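Local coordinates for hypothetical protein yiiM (Escherichia coli, PDB 1O65) that is of unknown function but belongs to the MOSC family and may bind molybdenum and act as an oxidoreductase on nitrogenous compounds, at residues Met193-Asp197 / Asp198-Arg202; Asp180-Val183 / Gln184-Ala187; Cys70-Arg74 / Glu75-Tyr79; Gly104-Glu107 / Ser108-Tyr111; Gly208-Lys211 / Ser212-Arg215. All coordinates share one frame; numbering follows the deposited sequence.

Contact 1. Residues Met193-Asp197 / Asp198-Arg202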
loop_
_atom_site.group_PDB
_atom_site.type_symbol
_atom_site.label_atom_id
_atom_site.label_comp_id
_atom_site.label_asym_id
_atom_site.label_seq_id
_atom_site.Cartn_x
_atom_site.Cartn_y
_atom_site.Cartn_z
ATOM N N MET A 193 7.738 -16.512 1.844
ATOM C CA MET A 193 7.639 -17.949 2.003
ATOM C C MET A 193 7.802 -18.739 0.722
ATOM O O MET A 193 7.643 -18.243 -0.396
ATOM C CB MET A 193 6.357 -18.368 2.696
ATOM C CG MET A 193 5.105 -17.580 2.463
ATOM S SD MET A 193 3.609 -18.609 2.588
ATOM C CE MET A 193 3.517 -19.237 0.923
ATOM N N PRO A 194 8.189 -20.006 0.910
ATOM C CA PRO A 194 8.319 -20.900 -0.232
ATOM C C PRO A 194 6.929 -21.279 -0.737
ATOM O O PRO A 194 5.939 -21.102 -0.039
ATOM C CB PRO A 194 9.074 -22.113 0.283
ATOM C CG PRO A 194 9.209 -21.933 1.745
ATOM C CD PRO A 194 9.010 -20.468 2.057
ATOM N N PHE A 195 6.849 -21.766 -1.969
ATOM C CA PHE A 195 5.608 -22.188 -2.577
ATOM C C PHE A 195 4.700 -22.937 -1.606
ATOM O O PHE A 195 5.073 -23.894 -0.927
ATOM C CB PHE A 195 5.914 -23.075 -3.818
ATOM C CG PHE A 195 4.646 -23.272 -4.631
ATOM C CD1 PHE A 195 3.726 -24.244 -4.273
ATOM C CD2 PHE A 195 4.352 -22.423 -5.693
ATOM C CE1 PHE A 195 2.554 -24.369 -4.981
ATOM C CE2 PHE A 195 3.176 -22.548 -6.404
ATOM C CZ PHE A 195 2.285 -23.553 -6.059
ATOM N N ASP A 196 3.475 -22.438 -1.416
ATOM C CA ASP A 196 2.507 -23.104 -0.540
ATOM C C ASP A 196 1.140 -22.929 -1.188
ATOM O O ASP A 196 0.641 -21.794 -1.168
ATOM C CB ASP A 196 2.460 -22.482 0.864
ATOM C CG ASP A 196 1.611 -23.299 1.819
ATOM O OD1 ASP A 196 1.861 -24.522 1.956
ATOM O OD2 ASP A 196 0.681 -22.791 2.454
ATOM N N ASP A 197 0.554 -23.938 -1.776
ATOM C CA ASP A 197 -0.758 -23.755 -2.388
ATOM C C ASP A 197 -1.810 -23.256 -1.402
ATOM O O ASP A 197 -2.683 -22.473 -1.772
ATOM C CB ASP A 197 -1.247 -25.086 -3.012
ATOM C CG ASP A 197 -2.490 -24.857 -3.836
ATOM O OD1 ASP A 197 -2.384 -24.219 -4.907
ATOM O OD2 ASP A 197 -3.599 -25.284 -3.441
ATOM N N ASP A 198 -1.814 -23.819 -0.183
ATOM C CA ASP A 198 -2.793 -23.478 0.824
ATOM C C ASP A 198 -2.754 -21.987 1.175
ATOM O O ASP A 198 -3.777 -21.341 1.352
ATOM C CB ASP A 198 -2.624 -24.304 2.095
ATOM C CG ASP A 198 -3.065 -25.740 1.984
ATOM O OD1 ASP A 198 -3.855 -26.092 1.084
ATOM O OD2 ASP A 198 -2.633 -26.546 2.846
ATOM N N GLN A 199 -1.554 -21.466 1.310
ATOM C CA GLN A 199 -1.331 -20.054 1.594
ATOM C C GLN A 199 -1.833 -19.225 0.415
ATOM O O GLN A 199 -2.478 -18.188 0.642
ATOM C CB GLN A 199 0.135 -19.830 1.899
ATOM C CG GLN A 199 0.479 -18.865 2.994
ATOM C CD GLN A 199 -0.146 -19.185 4.332
ATOM O OE1 GLN A 199 -0.685 -18.314 5.005
ATOM N NE2 GLN A 199 -0.116 -20.454 4.712
ATOM N N TYR A 200 -1.616 -19.691 -0.824
ATOM C CA TYR A 200 -2.132 -18.971 -1.981
ATOM C C TYR A 200 -3.658 -19.027 -1.988
ATOM O O TYR A 200 -4.329 -18.026 -2.265
ATOM C CB TYR A 200 -1.567 -19.456 -3.324
ATOM C CG TYR A 200 -0.049 -19.447 -3.331
ATOM C CD1 TYR A 200 0.644 -18.396 -2.720
ATOM C CD2 TYR A 200 0.690 -20.445 -3.910
ATOM C CE1 TYR A 200 2.012 -18.363 -2.661
ATOM C CE2 TYR A 200 2.074 -20.416 -3.879
ATOM C CZ TYR A 200 2.727 -19.380 -3.262
ATOM O OH TYR A 200 4.091 -19.340 -3.220
ATOM N N HIS A 201 -4.235 -20.169 -1.578
ATOM C CA HIS A 201 -5.705 -20.224 -1.560
ATOM C C HIS A 201 -6.236 -19.224 -0.523
ATOM O O HIS A 201 -7.226 -18.529 -0.711
ATOM C CB HIS A 201 -6.203 -21.632 -1.279
ATOM C CG HIS A 201 -7.686 -21.770 -1.154
ATOM N ND1 HIS A 201 -8.314 -21.726 0.086
ATOM C CD2 HIS A 201 -8.664 -21.948 -2.048
ATOM C CE1 HIS A 201 -9.629 -21.888 -0.076
ATOM N NE2 HIS A 201 -9.854 -22.012 -1.366
ATOM N N ARG A 202 -5.522 -19.141 0.581
ATOM C CA ARG A 202 -5.906 -18.229 1.656
ATOM C C ARG A 202 -5.834 -16.776 1.213
ATOM O O ARG A 202 -6.789 -16.025 1.427
ATOM C CB ARG A 202 -5.070 -18.567 2.882
ATOM C CG ARG A 202 -4.753 -17.436 3.821
ATOM C CD ARG A 202 -4.258 -18.064 5.157
ATOM N NE ARG A 202 -4.740 -17.224 6.235
ATOM C CZ ARG A 202 -4.059 -16.239 6.777
ATOM N NH1 ARG A 202 -2.829 -16.031 6.288
ATOM N NH2 ARG A 202 -4.613 -15.548 7.785
HETATM O O HOH W 1 5.111 -17.743 -1.567
#

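Contact 2. Residues Asp180-Val183 / Gln184-Ala187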
loop_
_atom_site.group_PDB
_atom_site.type_symbol
_atom_site.label_atom_id
_atom_site.label_comp_id
_atom_site.label_asym_id
_atom_site.label_seq_id
_atom_site.Cartn_x
_atom_site.Cartn_y
_atom_site.Cartn_z
ATOM N N ASP A 180 -9.102 -11.978 7.485
ATOM C CA ASP A 180 -8.171 -12.193 8.584
ATOM C C ASP A 180 -6.758 -12.295 8.023
ATOM O O ASP A 180 -5.917 -13.013 8.541
ATOM C CB ASP A 180 -8.496 -13.390 9.466
ATOM C CG ASP A 180 -8.299 -14.677 8.701
ATOM O OD1 ASP A 180 -8.293 -14.573 7.450
ATOM O OD2 ASP A 180 -8.125 -15.732 9.366
ATOM N N VAL A 181 -6.530 -11.641 6.868
ATOM C CA VAL A 181 -5.156 -11.629 6.361
ATOM C C VAL A 181 -4.661 -10.194 6.376
ATOM O O VAL A 181 -5.217 -9.328 5.716
ATOM C CB VAL A 181 -4.884 -12.373 5.073
ATOM C CG1 VAL A 181 -6.061 -12.475 4.142
ATOM C CG2 VAL A 181 -3.661 -11.800 4.321
ATOM N N THR A 182 -3.639 -9.936 7.167
ATOM C CA THR A 182 -3.025 -8.625 7.270
ATOM C C THR A 182 -2.170 -8.383 6.012
ATOM O O THR A 182 -1.756 -9.333 5.343
ATOM C CB THR A 182 -2.059 -8.547 8.465
ATOM O OG1 THR A 182 -0.996 -9.496 8.274
ATOM C CG2 THR A 182 -2.752 -8.885 9.790
ATOM N N VAL A 183 -1.826 -7.133 5.807
ATOM C CA VAL A 183 -0.928 -6.689 4.759
ATOM C C VAL A 183 0.418 -7.385 4.912
ATOM O O VAL A 183 1.026 -7.891 3.962
ATOM C CB VAL A 183 -0.781 -5.147 4.798
ATOM C CG1 VAL A 183 0.264 -4.653 3.826
ATOM C CG2 VAL A 183 -2.140 -4.509 4.423
ATOM N N GLN A 184 0.879 -7.540 6.153
ATOM C CA GLN A 184 2.140 -8.199 6.455
ATOM C C GLN A 184 2.095 -9.636 5.951
ATOM O O GLN A 184 3.018 -10.063 5.267
ATOM C CB GLN A 184 2.453 -8.155 7.951
ATOM C CG GLN A 184 3.702 -8.948 8.345
ATOM C CD GLN A 184 3.936 -8.833 9.856
ATOM O OE1 GLN A 184 3.119 -9.251 10.673
ATOM N NE2 GLN A 184 5.062 -8.248 10.237
ATOM N N GLU A 185 1.023 -10.344 6.281
ATOM C CA GLU A 185 0.844 -11.709 5.805
ATOM C C GLU A 185 0.809 -11.764 4.275
ATOM O O GLU A 185 1.483 -12.592 3.679
ATOM C CB GLU A 185 -0.424 -12.329 6.359
ATOM C CG GLU A 185 -0.467 -12.541 7.866
ATOM C CD GLU A 185 -1.867 -12.988 8.300
ATOM O OE1 GLU A 185 -2.182 -14.162 7.962
ATOM O OE2 GLU A 185 -2.598 -12.176 8.906
ATOM N N ALA A 186 0.034 -10.906 3.615
ATOM C CA ALA A 186 -0.032 -10.934 2.168
ATOM C C ALA A 186 1.372 -10.697 1.591
ATOM O O ALA A 186 1.787 -11.415 0.691
ATOM C CB ALA A 186 -1.013 -9.931 1.614
ATOM N N ALA A 187 2.069 -9.684 2.142
ATOM C CA ALA A 187 3.406 -9.406 1.698
ATOM C C ALA A 187 4.279 -10.649 1.891
ATOM O O ALA A 187 4.913 -11.021 0.894
ATOM C CB ALA A 187 4.044 -8.190 2.367
HETATM O O HOH W 2 0.544 -9.878 10.542
#

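Contact 3. Residues Cys70-Arg74 / Glu75-Tyr79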
loop_
_atom_site.group_PDB
_atom_site.type_symbol
_atom_site.label_atom_id
_atom_site.label_comp_id
_atom_site.label_asym_id
_atom_site.label_seq_id
_atom_site.Cartn_x
_atom_site.Cartn_y
_atom_site.Cartn_z
ATOM N N CYS A 70 -2.065 5.328 -2.589
ATOM C CA CYS A 70 -0.900 4.652 -2.027
ATOM C C CYS A 70 -0.681 5.131 -0.588
ATOM O O CYS A 70 -0.683 6.354 -0.369
ATOM C CB CYS A 70 0.340 4.982 -2.871
ATOM S SG CYS A 70 1.894 4.320 -2.157
ATOM N N HIS A 71 -0.465 4.234 0.345
ATOM C CA HIS A 71 -0.278 4.611 1.741
ATOM C C HIS A 71 1.115 4.238 2.234
ATOM O O HIS A 71 1.547 3.114 1.966
ATOM C CB HIS A 71 -1.290 3.801 2.608
ATOM C CG HIS A 71 -1.501 4.378 3.967
ATOM N ND1 HIS A 71 -2.755 4.778 4.421
ATOM C CD2 HIS A 71 -0.626 4.686 4.957
ATOM C CE1 HIS A 71 -2.635 5.293 5.633
ATOM N NE2 HIS A 71 -1.360 5.244 5.981
ATOM N N TYR A 72 1.787 5.105 2.991
ATOM C CA TYR A 72 3.079 4.696 3.570
ATOM C C TYR A 72 3.131 5.163 5.024
ATOM O O TYR A 72 2.878 6.320 5.384
ATOM C CB TYR A 72 4.280 5.141 2.775
ATOM C CG TYR A 72 5.549 4.345 3.007
ATOM C CD1 TYR A 72 5.673 3.042 2.549
ATOM C CD2 TYR A 72 6.641 4.899 3.681
ATOM C CE1 TYR A 72 6.818 2.297 2.742
ATOM C CE2 TYR A 72 7.787 4.163 3.877
ATOM C CZ TYR A 72 7.880 2.865 3.408
ATOM O OH TYR A 72 9.031 2.135 3.618
ATOM N N PRO A 73 3.364 4.215 5.918
ATOM C CA PRO A 73 3.424 4.558 7.331
ATOM C C PRO A 73 4.646 5.403 7.619
ATOM O O PRO A 73 5.784 5.021 7.246
ATOM C CB PRO A 73 3.474 3.218 8.038
ATOM C CG PRO A 73 3.000 2.202 7.032
ATOM C CD PRO A 73 3.360 2.759 5.677
ATOM N N ARG A 74 4.460 6.537 8.297
ATOM C CA ARG A 74 5.618 7.329 8.723
ATOM C C ARG A 74 6.515 6.518 9.662
ATOM O O ARG A 74 7.715 6.833 9.725
ATOM C CB ARG A 74 5.251 8.640 9.418
ATOM C CG ARG A 74 4.667 9.696 8.483
ATOM C CD ARG A 74 4.647 11.086 9.127
ATOM N NE ARG A 74 3.560 11.176 10.084
ATOM C CZ ARG A 74 2.281 11.418 9.993
ATOM N NH1 ARG A 74 1.662 11.661 8.846
ATOM N NH2 ARG A 74 1.512 11.449 11.100
ATOM N N GLU A 75 6.009 5.546 10.423
ATOM C CA GLU A 75 6.900 4.725 11.253
ATOM C C GLU A 75 8.117 4.223 10.466
ATOM O O GLU A 75 9.236 4.235 10.994
ATOM C CB GLU A 75 6.149 3.525 11.823
ATOM C CG GLU A 75 5.077 3.785 12.846
ATOM C CD GLU A 75 3.717 4.236 12.382
ATOM O OE1 GLU A 75 3.523 4.671 11.221
ATOM O OE2 GLU A 75 2.760 4.193 13.224
ATOM N N HIS A 76 8.000 3.873 9.175
ATOM C CA HIS A 76 9.118 3.332 8.434
ATOM C C HIS A 76 10.237 4.307 8.156
ATOM O O HIS A 76 11.346 3.857 7.840
ATOM C CB HIS A 76 8.695 2.670 7.115
ATOM C CG HIS A 76 7.659 1.607 7.251
ATOM N ND1 HIS A 76 7.560 0.805 8.365
ATOM C CD2 HIS A 76 6.675 1.219 6.409
ATOM C CE1 HIS A 76 6.529 -0.008 8.227
ATOM N NE2 HIS A 76 5.991 0.215 7.027
ATOM N N TYR A 77 10.003 5.607 8.162
ATOM C CA TYR A 77 11.070 6.584 7.943
ATOM C C TYR A 77 12.072 6.523 9.090
ATOM O O TYR A 77 13.287 6.676 8.875
ATOM C CB TYR A 77 10.511 8.005 7.758
ATOM C CG TYR A 77 9.775 8.156 6.434
ATOM C CD1 TYR A 77 10.394 7.795 5.249
ATOM C CD2 TYR A 77 8.446 8.586 6.383
ATOM C CE1 TYR A 77 9.741 7.927 4.039
ATOM C CE2 TYR A 77 7.778 8.697 5.179
ATOM C CZ TYR A 77 8.434 8.371 4.008
ATOM O OH TYR A 77 7.802 8.474 2.801
ATOM N N LEU A 78 11.583 6.335 10.320
ATOM C CA LEU A 78 12.499 6.164 11.453
ATOM C C LEU A 78 13.470 5.020 11.125
ATOM O O LEU A 78 14.693 5.168 11.190
ATOM C CB LEU A 78 11.734 5.801 12.726
ATOM C CG LEU A 78 10.753 6.871 13.236
ATOM C CD1 LEU A 78 9.904 6.298 14.372
ATOM C CD2 LEU A 78 11.523 8.108 13.699
ATOM N N TYR A 79 12.925 3.857 10.756
ATOM C CA TYR A 79 13.773 2.738 10.389
ATOM C C TYR A 79 14.737 3.087 9.258
ATOM O O TYR A 79 15.932 2.774 9.332
ATOM C CB TYR A 79 12.926 1.518 10.016
ATOM C CG TYR A 79 13.772 0.361 9.498
ATOM C CD1 TYR A 79 14.337 -0.562 10.351
ATOM C CD2 TYR A 79 13.997 0.218 8.141
ATOM C CE1 TYR A 79 15.113 -1.599 9.860
ATOM C CE2 TYR A 79 14.749 -0.822 7.644
ATOM C CZ TYR A 79 15.316 -1.722 8.501
ATOM O OH TYR A 79 16.082 -2.750 7.991
#

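Contact 4. Residues Gly104-Glu107 / Ser108-Tyr111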
loop_
_atom_site.group_PDB
_atom_site.type_symbol
_atom_site.label_atom_id
_atom_site.label_comp_id
_atom_site.label_asym_id
_atom_site.label_seq_id
_atom_site.Cartn_x
_atom_site.Cartn_y
_atom_site.Cartn_z
ATOM N N GLY A 104 0.291 5.128 13.472
ATOM C CA GLY A 104 -0.676 4.192 14.005
ATOM C C GLY A 104 -1.150 3.111 13.071
ATOM O O GLY A 104 -1.913 2.249 13.523
ATOM N N LEU A 105 -0.820 3.134 11.777
ATOM C CA LEU A 105 -1.265 2.118 10.836
ATOM C C LEU A 105 -0.075 1.467 10.147
ATOM O O LEU A 105 0.716 2.137 9.459
ATOM C CB LEU A 105 -2.217 2.700 9.794
ATOM C CG LEU A 105 -3.619 3.071 10.273
ATOM C CD1 LEU A 105 -4.398 3.781 9.178
ATOM C CD2 LEU A 105 -4.393 1.842 10.710
ATOM N N THR A 106 0.098 0.158 10.329
ATOM C CA THR A 106 1.216 -0.548 9.725
ATOM C C THR A 106 0.752 -1.817 9.025
ATOM O O THR A 106 -0.416 -2.208 9.079
ATOM C CB THR A 106 2.294 -0.947 10.756
ATOM O OG1 THR A 106 1.725 -1.950 11.617
ATOM C CG2 THR A 106 2.798 0.209 11.604
ATOM N N GLU A 107 1.688 -2.520 8.353
ATOM C CA GLU A 107 1.351 -3.767 7.691
ATOM C C GLU A 107 0.790 -4.797 8.670
ATOM O O GLU A 107 -0.010 -5.662 8.261
ATOM C CB GLU A 107 2.591 -4.376 6.995
ATOM C CG GLU A 107 3.071 -3.490 5.841
ATOM C CD GLU A 107 3.911 -2.317 6.289
ATOM O OE1 GLU A 107 4.335 -2.225 7.490
ATOM O OE2 GLU A 107 4.146 -1.426 5.454
ATOM N N SER A 108 1.235 -4.770 9.936
ATOM C CA SER A 108 0.740 -5.726 10.905
ATOM C C SER A 108 -0.598 -5.378 11.513
ATOM O O SER A 108 -1.135 -6.278 12.181
ATOM C CB SER A 108 1.774 -6.043 11.997
ATOM O OG SER A 108 2.380 -4.869 12.505
ATOM N N ASN A 109 -1.151 -4.185 11.401
ATOM C CA ASN A 109 -2.489 -3.980 11.971
ATOM C C ASN A 109 -3.469 -3.499 10.890
ATOM O O ASN A 109 -4.561 -3.010 11.204
ATOM C CB ASN A 109 -2.491 -3.084 13.195
ATOM C CG ASN A 109 -2.183 -1.651 12.906
ATOM O OD1 ASN A 109 -1.522 -1.391 11.890
ATOM N ND2 ASN A 109 -2.629 -0.697 13.730
ATOM N N VAL A 110 -3.038 -3.502 9.633
ATOM C CA VAL A 110 -3.946 -3.167 8.531
ATOM C C VAL A 110 -4.270 -4.479 7.804
ATOM O O VAL A 110 -3.353 -5.226 7.459
ATOM C CB VAL A 110 -3.375 -2.100 7.605
ATOM C CG1 VAL A 110 -4.152 -1.941 6.306
ATOM C CG2 VAL A 110 -3.405 -0.748 8.335
ATOM N N TYR A 111 -5.548 -4.800 7.659
ATOM C CA TYR A 111 -5.924 -6.052 7.013
ATOM C C TYR A 111 -6.394 -5.870 5.573
ATOM O O TYR A 111 -6.993 -4.850 5.201
ATOM C CB TYR A 111 -7.027 -6.732 7.838
ATOM C CG TYR A 111 -6.548 -7.328 9.155
ATOM C CD1 TYR A 111 -6.131 -6.490 10.183
ATOM C CD2 TYR A 111 -6.491 -8.701 9.368
ATOM C CE1 TYR A 111 -5.695 -6.984 11.383
ATOM C CE2 TYR A 111 -6.044 -9.204 10.585
ATOM C CZ TYR A 111 -5.643 -8.339 11.584
ATOM O OH TYR A 111 -5.175 -8.803 12.790
#

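Contact 5. Residues Gly208-Lys211 / Ser212-Arg215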
loop_
_atom_site.group_PDB
_atom_site.type_symbol
_atom_site.label_atom_id
_atom_site.label_comp_id
_atom_site.label_asym_id
_atom_site.label_seq_id
_atom_site.Cartn_x
_atom_site.Cartn_y
_atom_site.Cartn_z
ATOM N N GLY A 208 -11.544 -7.854 -1.301
ATOM C CA GLY A 208 -10.934 -6.674 -1.856
ATOM C C GLY A 208 -9.631 -6.772 -2.613
ATOM O O GLY A 208 -9.043 -5.757 -3.014
ATOM N N LEU A 209 -9.071 -7.960 -2.772
ATOM C CA LEU A 209 -7.810 -8.196 -3.405
ATOM C C LEU A 209 -7.769 -7.621 -4.822
ATOM O O LEU A 209 -8.701 -7.802 -5.606
ATOM C CB LEU A 209 -7.485 -9.705 -3.424
ATOM C CG LEU A 209 -6.030 -10.019 -3.814
ATOM C CD1 LEU A 209 -5.065 -9.413 -2.790
ATOM C CD2 LEU A 209 -5.781 -11.493 -3.976
ATOM N N SER A 210 -6.683 -6.900 -5.122
ATOM C CA SER A 210 -6.574 -6.328 -6.470
ATOM C C SER A 210 -6.531 -7.444 -7.518
ATOM O O SER A 210 -5.967 -8.523 -7.265
ATOM C CB SER A 210 -5.315 -5.470 -6.586
ATOM O OG SER A 210 -4.185 -6.324 -6.513
ATOM N N LYS A 211 -7.022 -7.135 -8.707
ATOM C CA LYS A 211 -7.087 -8.100 -9.808
ATOM C C LYS A 211 -5.701 -8.628 -10.142
ATOM O O LYS A 211 -5.511 -9.839 -10.330
ATOM C CB LYS A 211 -7.743 -7.520 -11.052
ATOM C CG LYS A 211 -9.224 -7.196 -10.886
ATOM C CD LYS A 211 -9.784 -6.785 -12.249
ATOM C CE LYS A 211 -11.293 -6.697 -12.240
ATOM N NZ LYS A 211 -11.845 -6.237 -10.918
ATOM N N SER A 212 -4.729 -7.740 -10.117
ATOM C CA SER A 212 -3.353 -8.144 -10.411
ATOM C C SER A 212 -2.827 -9.096 -9.337
ATOM O O SER A 212 -2.116 -10.046 -9.651
ATOM C CB SER A 212 -2.479 -6.907 -10.562
ATOM O OG SER A 212 -2.114 -6.426 -9.297
ATOM N N TRP A 213 -3.148 -8.900 -8.060
ATOM C CA TRP A 213 -2.663 -9.869 -7.059
ATOM C C TRP A 213 -3.421 -11.181 -7.201
ATOM O O TRP A 213 -2.834 -12.244 -7.001
ATOM C CB TRP A 213 -2.708 -9.276 -5.652
ATOM C CG TRP A 213 -1.453 -8.522 -5.321
ATOM C CD1 TRP A 213 -0.934 -7.474 -6.025
ATOM C CD2 TRP A 213 -0.539 -8.789 -4.249
ATOM N NE1 TRP A 213 0.235 -7.065 -5.436
ATOM C CE2 TRP A 213 0.507 -7.848 -4.356
ATOM C CE3 TRP A 213 -0.500 -9.732 -3.226
ATOM C CZ2 TRP A 213 1.577 -7.802 -3.465
ATOM C CZ3 TRP A 213 0.561 -9.689 -2.328
ATOM C CH2 TRP A 213 1.586 -8.736 -2.449
ATOM N N THR A 214 -4.705 -11.141 -7.559
ATOM C CA THR A 214 -5.483 -12.356 -7.791
ATOM C C THR A 214 -4.857 -13.184 -8.913
ATOM O O THR A 214 -4.659 -14.396 -8.833
ATOM C CB THR A 214 -6.931 -11.984 -8.180
ATOM O OG1 THR A 214 -7.541 -11.327 -7.043
ATOM C CG2 THR A 214 -7.721 -13.220 -8.561
ATOM N N ARG A 215 -4.511 -12.481 -9.994
ATOM C CA ARG A 215 -3.855 -13.064 -11.147
ATOM C C ARG A 215 -2.535 -13.718 -10.776
ATOM O O ARG A 215 -2.326 -14.907 -11.036
ATOM C CB ARG A 215 -3.629 -11.957 -12.200
ATOM C CG ARG A 215 -2.914 -12.453 -13.438
ATOM C CD ARG A 215 -2.588 -11.337 -14.399
ATOM N NE ARG A 215 -2.286 -11.790 -15.715
ATOM C CZ ARG A 215 -1.400 -12.594 -16.235
ATOM N NH1 ARG A 215 -0.492 -13.212 -15.482
ATOM N NH2 ARG A 215 -1.417 -12.791 -17.564
HETATM O O HOH W 3 -9.838 -10.341 -7.527
#

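Contact 1. Residues Met193-Asp197 / Asp198-Arg202
Asp196 OD2 is gripped by two donors of Gln199: the backbone N, 2.8 Å from OD2 and arriving from above the carboxylate plane, and, in a weak bond, the side-chain NE2. The Gln199 chain bends at chi2 (56°), which brings NE2 back toward OD2, amide and carboxylate planes 22° apart. Met193 crosses Gln199 obliquely and touches its CG through SD, while Met193 CE reaches Tyr200 CE1 at 4.0 Å. Asp196 is thus the N-cap of helix 197-204, the second helix of the three-helix domain, and its carbonyl O accepts Tyr200 N at 3.1 Å. The same O lies over one face of the Tyr200 ring. Tyr200 directs its CE2 edge at the face of Phe195 in a T-shaped pair, CE2 to Phe195 CE2 3.5 Å, with the planes at 77°. Its OH donates to a water whose O lies 2.8 Å from Met193 O, to which it donates. A leucine in place of Tyr200 would probably leave the Phe195 face without its aromatic edge and the water without its hydroxyl donor. Asp197, the first residue of the helix, turns its carboxylate to a salt bridge with Arg221 of helix 211-223.

Contact 2. Residues Asp180-Val183 / Gln184-Ala187
Glu185 runs its extended side chain across Thr182 at about a right angle, CG lying 3.1 Å from Thr182 OG1 and the carboxylate reaching the backbone of the same residue. The two form a capping box at the start of helix 183-191, the first helix of the three-helix domain. In one direction Thr182 OG1, at the N-cap, accepts Glu185 N at 3.0 Å; in the other, Thr182 N donates to Glu185 OE2, also at 3.0 Å, in an almost straight bond (177°) that meets the carboxylate from well above its plane. With chi1 at 62°, Thr182 OG1 sits between its own N and carbonyl carbon and faces the first turn of the helix, while CG2 packs against OE2. The other carboxylate oxygen, Glu185 OE1, is held by a salt bridge to Arg202 of helix 197-204, so both oxygens have partners and the group's rotation is probably fixed. Beside the box, Val181 CG2 touches Glu185 CB and approaches Ala186 CB at 4.2 Å, giving the polar pair an apolar flank; farther along, Val183 and Ala186 lean on Pro128 of strand 121-128. Regular helical bonding begins with Ala186 N to Thr182 O, in the carbonyl plane. On the more exposed side a water lies 2.8 Å from Thr182 OG1 and donates to Gln184 OE1 at 2.7 Å.

Contact 3. Residues Cys70-Arg74 / Glu75-Tyr79
His76 presents its CD2 edge to one face of Tyr72, CD2 to Tyr72 CZ 3.6 Å, in an edge-to-face pair with the planes at 69°. Its CG lies anti to the carbonyl carbon (chi1 -55°), which carries the imidazole to that face. The imidazole's own face is overlaid by Pro73, whose CB makes a CH-pi contact 4.2 Å from the ring centroid. Tyr77 joins this aromatic cluster obliquely, its CZ 3.9 Å from Tyr72 CD2. The cluster fills the bend where strand 69-73 passes into helix 75-83, the entry to the crossover helix of the beta-alpha-beta unit made with strand 100-102. In the turn itself His76 N bonds to Pro73 O at 3.2 Å and Tyr77 N to Arg74 O at 3.0 Å. A second shell of polar partners probably positions the rings: Glu107 for His76 NE2, Glu98 for Tyr77 OH, Trp80 NE1 and Lys153 O for Tyr72 OH. An alanine at Tyr72 is likely to open a gap beside the His76 edge and leave the Trp80 indole N-H without this partner.

Contact 4. Residues Gly104-Glu107 / Ser108-Tyr111
Asn109 reaches back across the turn to Thr106 and Gly104. From CB, chi1 of 70° places CG between the backbone N and the carbonyl carbon, and the amide is thereby swung over toward these two residues. Its OD1 accepts Thr106 N at 2.7 Å, a nearly straight bond (172°) lying in the carbonyl plane of the amide. At the other branch ND2 donates to Gly104 O at 3.0 Å, with that oxygen close to the amide plane, so two bonds fix the rotation of the amide and tell OD1 from ND2. Asn109 N closes the turn on Thr106 O at 3.1 Å. Nearby, Thr106 OG1 and Ser108 OG share a hydrogen bond of 3.1 Å, while on the buried side Leu105 CD2 packs against Val110 CG2 at 3.7 Å. This turn lies in the loop between strands 100-102 and 115-118; Leu105 and Val110 rest on Trp156 of strand 156-160, and Glu107 and Val110 abut the start of helix 183-191.

Contact 5. Residues Gly208-Lys211 / Ser212-Arg215
The N-terminal cap of helix 211-223, third helix of the three-helix domain, is built by Ser210 together with the first turn that follows it. Ser210 OG, placed by a chi1 of 68° between its own N and carbonyl carbon and facing the first turn, accepts Trp213 N at 3.2 Å and also touches Trp213 CB. The same hydroxyl bonds to Gln127 of strand 121-128, so the cap is tied to the beta sheet as well as to its own helix. Ser210 O receives Thr214 N at 2.9 Å, nearly in line with the carbonyl, and Arg215 N follows on Lys211 O at 2.8 Å. Ahead of the cap, Leu209 turns its two methyl branches onto the helix: CD1 packs on Trp213 CB at 3.7 Å, and CD2 lies 3.5 Å from Thr214 OG1. That hydroxyl also lies 3.2 Å from Ser210 O and 2.5 Å from a water that makes a weak bond to Leu209 O. Beyond CB the indole of Trp213 leads away from the turn, packing on Pro128 and Leu203 and meeting Trp191 edge to face. The chemistry is therefore divided: Ser210 OG supplies a side-chain acceptor to an N-H of the first turn, while Leu209 adds apolar packing against Trp213 CB and lies beside Thr214 OG1.

From the N terminus, contact 3 turns strand 69-73 into helix 75-83, and contact 4 closes a tight turn after strand 100-102, the next strand of that beta-alpha-beta unit. Glu75 and His76 of contact 3 bond Gly104 and Glu107 of contact 4. Contacts 2, 1 and 5 then start helices 183-191, 197-204 and 211-223 in turn. All five are local and follow in series; none nests in or crosses another. Contact 4 joins the MOSC part to the helices, its Glu107 and Val110 carbonyls probably accepting Gln184 N and Val183 N of contact 2. Arg202 bridges contacts 1 and 2, whereas Trp213 of contact 5 packs on Ala186.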